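Local coordinates for protein Phl p 3 allergen (Phleum pratense, PDB 3FT1) that is a secreted grass pollen allergen of the expansin B subfamily that is recognised by IgE, at residues A[60-68]-A[79-87]; A[13-21]-A[51-61]. All coordinates share one frame; numbering follows the deposited sequence.

How the contacts relate
Both contacts belong to one antiparallel beta-barrel; their centres lie about 8 Å and 9 Å from that of the chain and about 11 Å apart, and both are partly buried. Contact 1 pairs the arms of the hairpin 65-71/76-83; contact 2 pairs strands 16-24 and 52-56, distant in sequence. They share Pro-60 and Leu-61, and their apolar faces meet inside, where Phe-67 CE1 lies 3.7 Å from Leu-19 CD1. Each has a wet outer side too, but the chemistry differs: in contact 1 an asparagine side chain and waters serve a corner, whereas contact 2 keeps regular strand bonding beside two lysines and a glutamate on the outward side.

Contact 1 of 2, residues A[60-68]-A[79-87]; sequences PLVGPFNFR and FDEVIPTAF
Asn-66 reaches across to the corner at Glu-81 and serves there as acceptor: its OD1 receives the Glu-81 N-H at 2.7 Å, with the donor tilted 29° from the amide's carbonyl plane. The first torsion sets this up, since CG stands beside the backbone N (chi1 -44°) and the amide thereby turns to the other strand. A water bonded to Asp-80 OD1 gives Asn-66 OD1 a weak bond. On the same amide, ND2 donates to a second water, which donates to Pro-64 O and Glu-81 OE2, and ND2 has a weak bond to Arg-36 O.

Regular pairing lies on one side of the corner, where Phe-67 and Phe-79 form an antiparallel hydrogen-bonded pair, with Phe-67 N to Phe-79 O at 2.9 Å and Phe-79 N to Phe-67 O at 2.8 Å. Beyond Glu-81 it is irregular: Phe-65 N donates to Ile-83 O in the carbonyl plane (2.7 Å), while Phe-65 O accepts from Val-82 N instead. Ile-83 N is left buried with no partner in the model. Further along, Gly-63 N makes only a weak, bent bond to Thr-85 OG1 (124° at the hydrogen).

Apolar groups close the inner side. The Phe-65 ring has Gly-63 CA over one face, offset toward the rim, and Phe-87 CD2 at its edge, 3.9 Å from Phe-65 CE2. Ile-83, also touching Phe-6 and Tyr-93, crosses Phe-67 at about a right angle, its CD1 3.9 Å from Phe-67 CE2. Outside, the cis-proline Pro-64 runs alongside Glu-81, Pro-64 CG 3.6 Å from Glu-81 CD. Thus the amide and waters make good part of the backbone pairing lost at the corner, at the cost of one buried unpaired N-H, beside an aromatic-rich inner side.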
loop_
_atom_site.group_PDB
_atom_site.type_symbol
_atom_site.label_atom_id
_atom_site.label_comp_id
_atom_site.label_asym_id
_atom_site.label_seq_id
_atom_site.Cartn_x
_atom_site.Cartn_y
_atom_site.Cartn_z
ATOM N N PRO A 60 11.111 10.818 -7.754
ATOM C CA PRO A 60 11.255 9.516 -7.099
ATOM C C PRO A 60 10.547 9.487 -5.752
ATOM O O PRO A 60 10.574 10.462 -4.998
ATOM C CB PRO A 60 12.769 9.375 -6.932
ATOM C CG PRO A 60 13.335 10.199 -8.050
ATOM C CD PRO A 60 12.407 11.371 -8.183
ATOM N N LEU A 61 9.896 8.365 -5.468
ATOM C CA LEU A 61 9.187 8.192 -4.217
ATOM C C LEU A 61 10.187 8.011 -3.081
ATOM O O LEU A 61 11.252 7.405 -3.251
ATOM C CB LEU A 61 8.243 6.993 -4.322
ATOM C CG LEU A 61 7.151 7.128 -5.383
ATOM C CD1 LEU A 61 6.522 5.787 -5.699
ATOM C CD2 LEU A 61 6.092 8.115 -4.923
ATOM N N VAL A 62 9.852 8.552 -1.922
ATOM C CA VAL A 62 10.743 8.492 -0.779
ATOM C C VAL A 62 10.163 7.567 0.286
ATOM O O VAL A 62 9.098 7.839 0.845
ATOM C CB VAL A 62 10.977 9.895 -0.196
ATOM C CG1 VAL A 62 11.791 9.814 1.075
ATOM C CG2 VAL A 62 11.661 10.793 -1.231
ATOM N N GLY A 63 10.869 6.468 0.545
ATOM C CA GLY A 63 10.457 5.494 1.537
ATOM C C GLY A 63 11.288 5.570 2.800
ATOM O O GLY A 63 12.157 6.434 2.917
ATOM N N PRO A 64 11.043 4.653 3.748
ATOM C CA PRO A 64 10.065 3.563 3.616
ATOM C C PRO A 64 8.626 4.073 3.543
ATOM O O PRO A 64 8.309 5.149 4.042
ATOM C CB PRO A 64 10.284 2.730 4.880
ATOM C CG PRO A 64 10.994 3.622 5.830
ATOM C CD PRO A 64 11.781 4.598 5.020
ATOM N N PHE A 65 7.757 3.288 2.922
ATOM C CA PHE A 65 6.416 3.754 2.608
ATOM C C PHE A 65 5.377 3.310 3.633
ATOM O O PHE A 65 5.383 2.171 4.074
ATOM C CB PHE A 65 6.030 3.271 1.210
ATOM C CG PHE A 65 7.005 3.693 0.143
ATOM C CD1 PHE A 65 7.125 5.024 -0.209
ATOM C CD2 PHE A 65 7.812 2.762 -0.491
ATOM C CE1 PHE A 65 8.027 5.421 -1.181
ATOM C CE2 PHE A 65 8.721 3.153 -1.466
ATOM C CZ PHE A 65 8.822 4.486 -1.810
ATOM N N ASN A 66 4.488 4.231 3.993
ATOM C CA ASN A 66 3.360 3.952 4.880
ATOM C C ASN A 66 2.071 3.907 4.078
ATOM O O ASN A 66 1.935 4.612 3.078
ATOM C CB ASN A 66 3.271 5.043 5.949
ATOM C CG ASN A 66 4.623 5.377 6.531
ATOM O OD1 ASN A 66 5.192 4.588 7.285
ATOM N ND2 ASN A 66 5.162 6.536 6.158
ATOM N N PHE A 67 1.132 3.069 4.501
ATOM C CA PHE A 67 -0.125 2.899 3.780
ATOM C C PHE A 67 -1.316 3.006 4.726
ATOM O O PHE A 67 -1.323 2.397 5.792
ATOM C CB PHE A 67 -0.151 1.547 3.055
ATOM C CG PHE A 67 0.878 1.439 1.964
ATOM C CD1 PHE A 67 0.578 1.846 0.677
ATOM C CD2 PHE A 67 2.157 0.984 2.242
ATOM C CE1 PHE A 67 1.534 1.785 -0.332
ATOM C CE2 PHE A 67 3.120 0.914 1.242
ATOM C CZ PHE A 67 2.806 1.311 -0.045
ATOM N N ARG A 68 -2.303 3.800 4.331
ATOM C CA ARG A 68 -3.548 3.905 5.092
ATOM C C ARG A 68 -4.645 3.228 4.307
ATOM O O ARG A 68 -4.855 3.538 3.125
ATOM C CB ARG A 68 -3.928 5.360 5.346
ATOM C CG ARG A 68 -5.258 5.510 6.076
ATOM C CD ARG A 68 -5.409 6.890 6.676
ATOM N NE ARG A 68 -5.644 7.901 5.651
ATOM C CZ ARG A 68 -5.767 9.201 5.906
ATOM N NH1 ARG A 68 -5.672 9.647 7.154
ATOM N NH2 ARG A 68 -5.986 10.053 4.917
ATOM N N PHE A 79 -0.532 0.893 8.068
ATOM C CA PHE A 79 0.623 0.016 8.138
ATOM C C PHE A 79 1.856 0.854 7.847
ATOM O O PHE A 79 1.983 1.425 6.766
ATOM C CB PHE A 79 0.483 -1.131 7.135
ATOM C CG PHE A 79 -0.594 -2.107 7.500
ATOM C CD1 PHE A 79 -0.301 -3.224 8.271
ATOM C CD2 PHE A 79 -1.905 -1.896 7.106
ATOM C CE1 PHE A 79 -1.292 -4.121 8.621
ATOM C CE2 PHE A 79 -2.898 -2.790 7.458
ATOM C CZ PHE A 79 -2.593 -3.897 8.218
ATOM N N ASP A 80 2.749 0.941 8.825
ATOM C CA ASP A 80 3.864 1.878 8.754
ATOM C C ASP A 80 5.155 1.243 8.255
ATOM O O ASP A 80 5.490 0.118 8.622
ATOM C CB ASP A 80 4.084 2.546 10.112
ATOM C CG ASP A 80 2.921 3.448 10.513
ATOM O OD1 ASP A 80 2.815 4.566 9.967
ATOM O OD2 ASP A 80 2.112 3.037 11.375
ATOM N N GLU A 81 5.867 1.986 7.413
ATOM C CA GLU A 81 7.166 1.574 6.880
ATOM C C GLU A 81 7.147 0.123 6.402
ATOM O O GLU A 81 7.967 -0.701 6.802
ATOM C CB GLU A 81 8.275 1.834 7.907
ATOM C CG GLU A 81 8.233 3.265 8.460
ATOM C CD GLU A 81 9.543 3.710 9.080
ATOM O OE1 GLU A 81 10.399 2.848 9.364
ATOM O OE2 GLU A 81 9.715 4.931 9.275
ATOM N N VAL A 82 6.201 -0.159 5.519
ATOM C CA VAL A 82 5.966 -1.511 5.024
ATOM C C VAL A 82 6.874 -1.905 3.867
ATOM O O VAL A 82 7.261 -3.065 3.746
ATOM C CB VAL A 82 4.510 -1.675 4.560
ATOM C CG1 VAL A 82 4.294 -3.091 4.025
ATOM C CG2 VAL A 82 3.573 -1.394 5.706
ATOM N N ILE A 83 7.186 -0.938 3.012
ATOM C CA ILE A 83 8.016 -1.169 1.834
ATOM C C ILE A 83 9.191 -0.189 1.825
ATOM O O ILE A 83 9.005 1.017 2.024
ATOM C CB ILE A 83 7.186 -0.996 0.542
ATOM C CG1 ILE A 83 5.978 -1.942 0.565
ATOM C CG2 ILE A 83 8.056 -1.192 -0.700
ATOM C CD1 ILE A 83 5.098 -1.842 -0.646
ATOM N N PRO A 84 10.407 -0.704 1.611
ATOM C CA PRO A 84 11.579 0.174 1.664
ATOM C C PRO A 84 11.669 0.964 0.389
ATOM O O PRO A 84 11.057 0.579 -0.604
ATOM C CB PRO A 84 12.743 -0.804 1.727
ATOM C CG PRO A 84 12.247 -2.015 0.991
ATOM C CD PRO A 84 10.759 -2.090 1.257
ATOM N N THR A 85 12.424 2.056 0.409
ATOM C CA THR A 85 12.650 2.810 -0.810
ATOM C C THR A 85 13.191 1.907 -1.913
ATOM O O THR A 85 12.710 1.938 -3.048
ATOM C CB THR A 85 13.636 3.938 -0.554
ATOM O OG1 THR A 85 13.114 4.764 0.488
ATOM C CG2 THR A 85 13.841 4.764 -1.809
ATOM N N ALA A 86 14.189 1.099 -1.569
ATOM C CA ALA A 86 14.812 0.208 -2.540
ATOM C C ALA A 86 14.057 -1.111 -2.598
ATOM O O ALA A 86 14.606 -2.178 -2.310
ATOM C CB ALA A 86 16.270 -0.021 -2.190
ATOM N N PHE A 87 12.782 -1.027 -2.960
ATOM C CA PHE A 87 11.939 -2.208 -3.087
ATOM C C PHE A 87 12.309 -3.016 -4.327
ATOM O O PHE A 87 13.012 -2.534 -5.215
ATOM C CB PHE A 87 10.470 -1.797 -3.165
ATOM C CG PHE A 87 10.183 -0.803 -4.251
ATOM C CD1 PHE A 87 10.018 -1.223 -5.565
ATOM C CD2 PHE A 87 10.084 0.553 -3.964
ATOM C CE1 PHE A 87 9.748 -0.309 -6.575
ATOM C CE2 PHE A 87 9.814 1.475 -4.964
ATOM C CZ PHE A 87 9.645 1.039 -6.275
HETATM O O HOH W 1 8.273 6.325 6.714
HETATM O O HOH W 2 5.345 5.940 9.724
#

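Contact 2 of 2, residues A[13-21]-A[51-61]; sequences DPKKLVLDI and NVWEVKSSKPL
Lys-16 lies alongside Lys-56, the two chains pointing the same way with Lys-16 CD 3.7 Å from Lys-56 CE. With CG anti to the backbone N (chi1 -177°) and the rest extended, Lys-16 also crosses Glu-54, bringing its CE to 3.6 Å from Glu-54 CD. One water links the group: it donates to Glu-54 OE1 and accepts from Lys-56 NZ, and weakly from Lys-16 NZ. The nearby carboxylate may offset part of the repulsion between the two amines, though its OE2 is uncertainly placed.

On this outer face Val-18 CG1 also meets Val-52 CG2 at 3.7 Å. The opposite face is largely apolar. There Ile-21 crosses Trp-53 at about a right angle, its CD1 3.9 Å from Trp-53 CD1, while the indole NE1 donates to a water at its edge that is shared with Ile-21 O. Leu-17 CB touches Val-55 CG1, and Leu-61 CD1 comes to 4.0 Å from Leu-17 CG.

Four backbone bonds tie Leu-17 to Val-55 and Leu-19 to Trp-53, and Ser-57 N to Lys-15 O prolongs the series. At the far end, Leu-61 N meets Pro-14 O almost straight (2.7 Å, 173° at the hydrogen), beside an Asx turn in which Asp-13 OD1 accepts from Lys-15 N. The axes of 16-21 and 52-56 run 156° apart: antiparallel neighbours with one side to the core, in the expansin C-terminal domain's beta-barrel.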
loop_
_atom_site.group_PDB
_atom_site.type_symbol
_atom_site.label_atom_id
_atom_site.label_comp_id
_atom_site.label_asym_id
_atom_site.label_seq_id
_atom_site.Cartn_x
_atom_site.Cartn_y
_atom_site.Cartn_z
ATOM N N ASP A 13 8.758 1.396 -10.621
ATOM C CA ASP A 13 10.082 2.005 -10.721
ATOM C C ASP A 13 10.187 3.081 -9.635
ATOM O O ASP A 13 9.248 3.256 -8.848
ATOM C CB ASP A 13 10.337 2.547 -12.139
ATOM C CG ASP A 13 9.393 3.674 -12.527
ATOM O OD1 ASP A 13 9.276 4.658 -11.777
ATOM O OD2 ASP A 13 8.786 3.590 -13.611
ATOM N N PRO A 14 11.327 3.793 -9.556
ATOM C CA PRO A 14 11.451 4.749 -8.454
ATOM C C PRO A 14 10.334 5.796 -8.378
ATOM O O PRO A 14 10.105 6.343 -7.302
ATOM C CB PRO A 14 12.804 5.415 -8.728
ATOM C CG PRO A 14 13.594 4.344 -9.396
ATOM C CD PRO A 14 12.602 3.619 -10.277
ATOM N N LYS A 15 9.650 6.054 -9.486
ATOM C CA LYS A 15 8.569 7.048 -9.515
ATOM C C LYS A 15 7.183 6.409 -9.566
ATOM O O LYS A 15 6.179 7.099 -9.742
ATOM C CB LYS A 15 8.729 7.969 -10.727
ATOM C CG LYS A 15 9.946 8.884 -10.647
ATOM C CD LYS A 15 10.311 9.471 -12.005
ATOM C CE LYS A 15 9.307 10.506 -12.467
ATOM N NZ LYS A 15 9.749 11.190 -13.722
ATOM N N LYS A 16 7.114 5.093 -9.421
ATOM C CA LYS A 16 5.839 4.421 -9.629
ATOM C C LYS A 16 5.755 3.118 -8.858
ATOM O O LYS A 16 6.573 2.223 -9.050
ATOM C CB LYS A 16 5.636 4.164 -11.122
ATOM C CG LYS A 16 4.302 3.535 -11.498
ATOM C CD LYS A 16 4.184 3.491 -13.012
ATOM C CE LYS A 16 3.109 2.537 -13.483
ATOM N NZ LYS A 16 3.089 2.488 -14.972
ATOM N N LEU A 17 4.764 3.012 -7.983
ATOM C CA LEU A 17 4.516 1.753 -7.291
ATOM C C LEU A 17 3.272 1.097 -7.853
ATOM O O LEU A 17 2.200 1.676 -7.816
ATOM C CB LEU A 17 4.314 1.987 -5.795
ATOM C CG LEU A 17 5.549 1.978 -4.904
ATOM C CD1 LEU A 17 5.165 2.353 -3.473
ATOM C CD2 LEU A 17 6.222 0.609 -4.947
ATOM N N VAL A 18 3.432 -0.113 -8.379
ATOM C CA VAL A 18 2.309 -0.914 -8.823
ATOM C C VAL A 18 2.247 -2.084 -7.869
ATOM O O VAL A 18 3.178 -2.899 -7.822
ATOM C CB VAL A 18 2.517 -1.437 -10.257
ATOM C CG1 VAL A 18 1.297 -2.201 -10.718
ATOM C CG2 VAL A 18 2.814 -0.279 -11.207
ATOM N N LEU A 19 1.165 -2.157 -7.099
ATOM C CA LEU A 19 1.095 -3.105 -5.996
ATOM C C LEU A 19 -0.107 -4.007 -6.088
ATOM O O LEU A 19 -1.245 -3.533 -6.179
ATOM C CB LEU A 19 1.033 -2.363 -4.659
ATOM C CG LEU A 19 2.233 -1.488 -4.306
ATOM C CD1 LEU A 19 1.919 -0.668 -3.061
ATOM C CD2 LEU A 19 3.463 -2.361 -4.093
ATOM N N ASP A 20 0.163 -5.307 -6.056
ATOM C CA ASP A 20 -0.863 -6.300 -5.791
ATOM C C ASP A 20 -1.056 -6.330 -4.288
ATOM O O ASP A 20 -0.222 -6.843 -3.546
ATOM C CB ASP A 20 -0.413 -7.677 -6.285
ATOM C CG ASP A 20 -1.460 -8.749 -6.062
ATOM O OD1 ASP A 20 -2.588 -8.411 -5.648
ATOM O OD2 ASP A 20 -1.153 -9.936 -6.305
ATOM N N ILE A 21 -2.152 -5.743 -3.831
ATOM C CA ILE A 21 -2.432 -5.696 -2.411
ATOM C C ILE A 21 -3.510 -6.730 -2.130
ATOM O O ILE A 21 -4.591 -6.691 -2.726
ATOM C CB ILE A 21 -2.909 -4.281 -1.976
ATOM C CG1 ILE A 21 -1.831 -3.238 -2.296
ATOM C CG2 ILE A 21 -3.262 -4.260 -0.491
ATOM C CD1 ILE A 21 -2.243 -1.801 -2.004
ATOM N N ASN A 51 -6.613 -5.665 -10.693
ATOM C CA ASN A 51 -6.065 -6.532 -9.658
ATOM C C ASN A 51 -4.992 -5.839 -8.826
ATOM O O ASN A 51 -4.492 -6.411 -7.857
ATOM C CB ASN A 51 -5.471 -7.799 -10.279
ATOM C CG ASN A 51 -6.338 -8.381 -11.379
ATOM O OD1 ASN A 51 -7.556 -8.190 -11.399
ATOM N ND2 ASN A 51 -5.711 -9.107 -12.300
ATOM N N VAL A 52 -4.620 -4.622 -9.216
ATOM C CA VAL A 52 -3.538 -3.916 -8.531
ATOM C C VAL A 52 -3.895 -2.473 -8.231
ATOM O O VAL A 52 -4.915 -1.958 -8.694
ATOM C CB VAL A 52 -2.217 -3.943 -9.329
ATOM C CG1 VAL A 52 -1.826 -5.369 -9.676
ATOM C CG2 VAL A 52 -2.320 -3.070 -10.582
ATOM N N TRP A 53 -3.041 -1.833 -7.440
ATOM C CA TRP A 53 -3.229 -0.448 -7.045
ATOM C C TRP A 53 -1.972 0.279 -7.439
ATOM O O TRP A 53 -0.873 -0.253 -7.307
ATOM C CB TRP A 53 -3.401 -0.327 -5.534
ATOM C CG TRP A 53 -4.644 -0.941 -5.007
ATOM C CD1 TRP A 53 -4.876 -2.266 -4.792
ATOM C CD2 TRP A 53 -5.832 -0.251 -4.592
ATOM N NE1 TRP A 53 -6.140 -2.447 -4.288
ATOM C CE2 TRP A 53 -6.745 -1.226 -4.149
ATOM C CE3 TRP A 53 -6.206 1.098 -4.547
ATOM C CZ2 TRP A 53 -8.014 -0.900 -3.675
ATOM C CZ3 TRP A 53 -7.471 1.421 -4.073
ATOM C CH2 TRP A 53 -8.359 0.422 -3.644
ATOM N N GLU A 54 -2.124 1.507 -7.907
ATOM C CA GLU A 54 -0.980 2.232 -8.420
ATOM C C GLU A 54 -0.875 3.641 -7.852
ATOM O O GLU A 54 -1.883 4.316 -7.654
ATOM C CB GLU A 54 -1.060 2.282 -9.940
ATOM C CG GLU A 54 0.004 3.133 -10.590
ATOM C CD GLU A 54 -0.175 3.211 -12.092
ATOM O OE1 GLU A 54 -0.502 2.174 -12.699
ATOM O OE2 GLU A 54 0.008 4.306 -12.661
ATOM N N VAL A 55 0.354 4.080 -7.593
ATOM C CA VAL A 55 0.605 5.489 -7.318
ATOM C C VAL A 55 1.870 5.928 -8.049
ATOM O O VAL A 55 2.903 5.250 -8.003
ATOM C CB VAL A 55 0.667 5.811 -5.796
ATOM C CG1 VAL A 55 1.793 5.047 -5.111
ATOM C CG2 VAL A 55 0.803 7.318 -5.575
ATOM N N LYS A 56 1.760 7.046 -8.758
ATOM C CA LYS A 56 2.864 7.589 -9.538
ATOM C C LYS A 56 3.236 8.935 -8.956
ATOM O O LYS A 56 2.406 9.607 -8.352
ATOM C CB LYS A 56 2.434 7.835 -10.982
ATOM C CG LYS A 56 2.305 6.623 -11.868
ATOM C CD LYS A 56 1.683 7.035 -13.203
ATOM C CE LYS A 56 1.660 5.890 -14.207
ATOM N NZ LYS A 56 0.589 6.066 -15.234
ATOM N N SER A 57 4.477 9.341 -9.176
ATOM C CA SER A 57 4.923 10.667 -8.786
ATOM C C SER A 57 5.802 11.233 -9.883
ATOM O O SER A 57 6.386 10.485 -10.666
ATOM C CB SER A 57 5.712 10.608 -7.488
ATOM O OG SER A 57 6.095 11.916 -7.112
ATOM N N SER A 58 5.896 12.557 -9.948
ATOM C CA SER A 58 6.758 13.194 -10.936
ATOM C C SER A 58 8.208 13.150 -10.473
ATOM O O SER A 58 9.128 13.448 -11.239
ATOM C CB SER A 58 6.329 14.642 -11.174
ATOM O OG SER A 58 6.566 15.423 -10.021
ATOM N N LYS A 59 8.400 12.772 -9.213
ATOM C CA LYS A 59 9.732 12.630 -8.635
ATOM C C LYS A 59 9.869 11.273 -7.964
ATOM O O LYS A 59 8.867 10.634 -7.641
ATOM C CB LYS A 59 9.987 13.744 -7.624
ATOM C CG LYS A 59 10.188 15.092 -8.278
ATOM C CD LYS A 59 9.905 16.225 -7.324
ATOM C CE LYS A 59 9.997 17.561 -8.046
ATOM N NZ LYS A 59 9.314 18.638 -7.286
ATOM N N PRO A 60 11.111 10.818 -7.754
ATOM C CA PRO A 60 11.255 9.516 -7.099
ATOM C C PRO A 60 10.547 9.487 -5.752
ATOM O O PRO A 60 10.574 10.462 -4.998
ATOM C CB PRO A 60 12.769 9.375 -6.932
ATOM C CG PRO A 60 13.335 10.199 -8.050
ATOM C CD PRO A 60 12.407 11.371 -8.183
ATOM N N LEU A 61 9.896 8.365 -5.468
ATOM C CA LEU A 61 9.187 8.192 -4.217
ATOM C C LEU A 61 10.187 8.011 -3.081
ATOM O O LEU A 61 11.252 7.405 -3.251
ATOM C CB LEU A 61 8.243 6.993 -4.322
ATOM C CG LEU A 61 7.151 7.128 -5.383
ATOM C CD1 LEU A 61 6.522 5.787 -5.699
ATOM C CD2 LEU A 61 6.092 8.115 -4.923
HETATM O O HOH W 3 11.897 5.654 -5.257
HETATM O O HOH W 4 -0.131 3.015 -15.156
HETATM O O HOH W 5 -4.577 -5.591 -5.379
HETATM O O HOH W 6 -7.187 -5.048 -3.468
#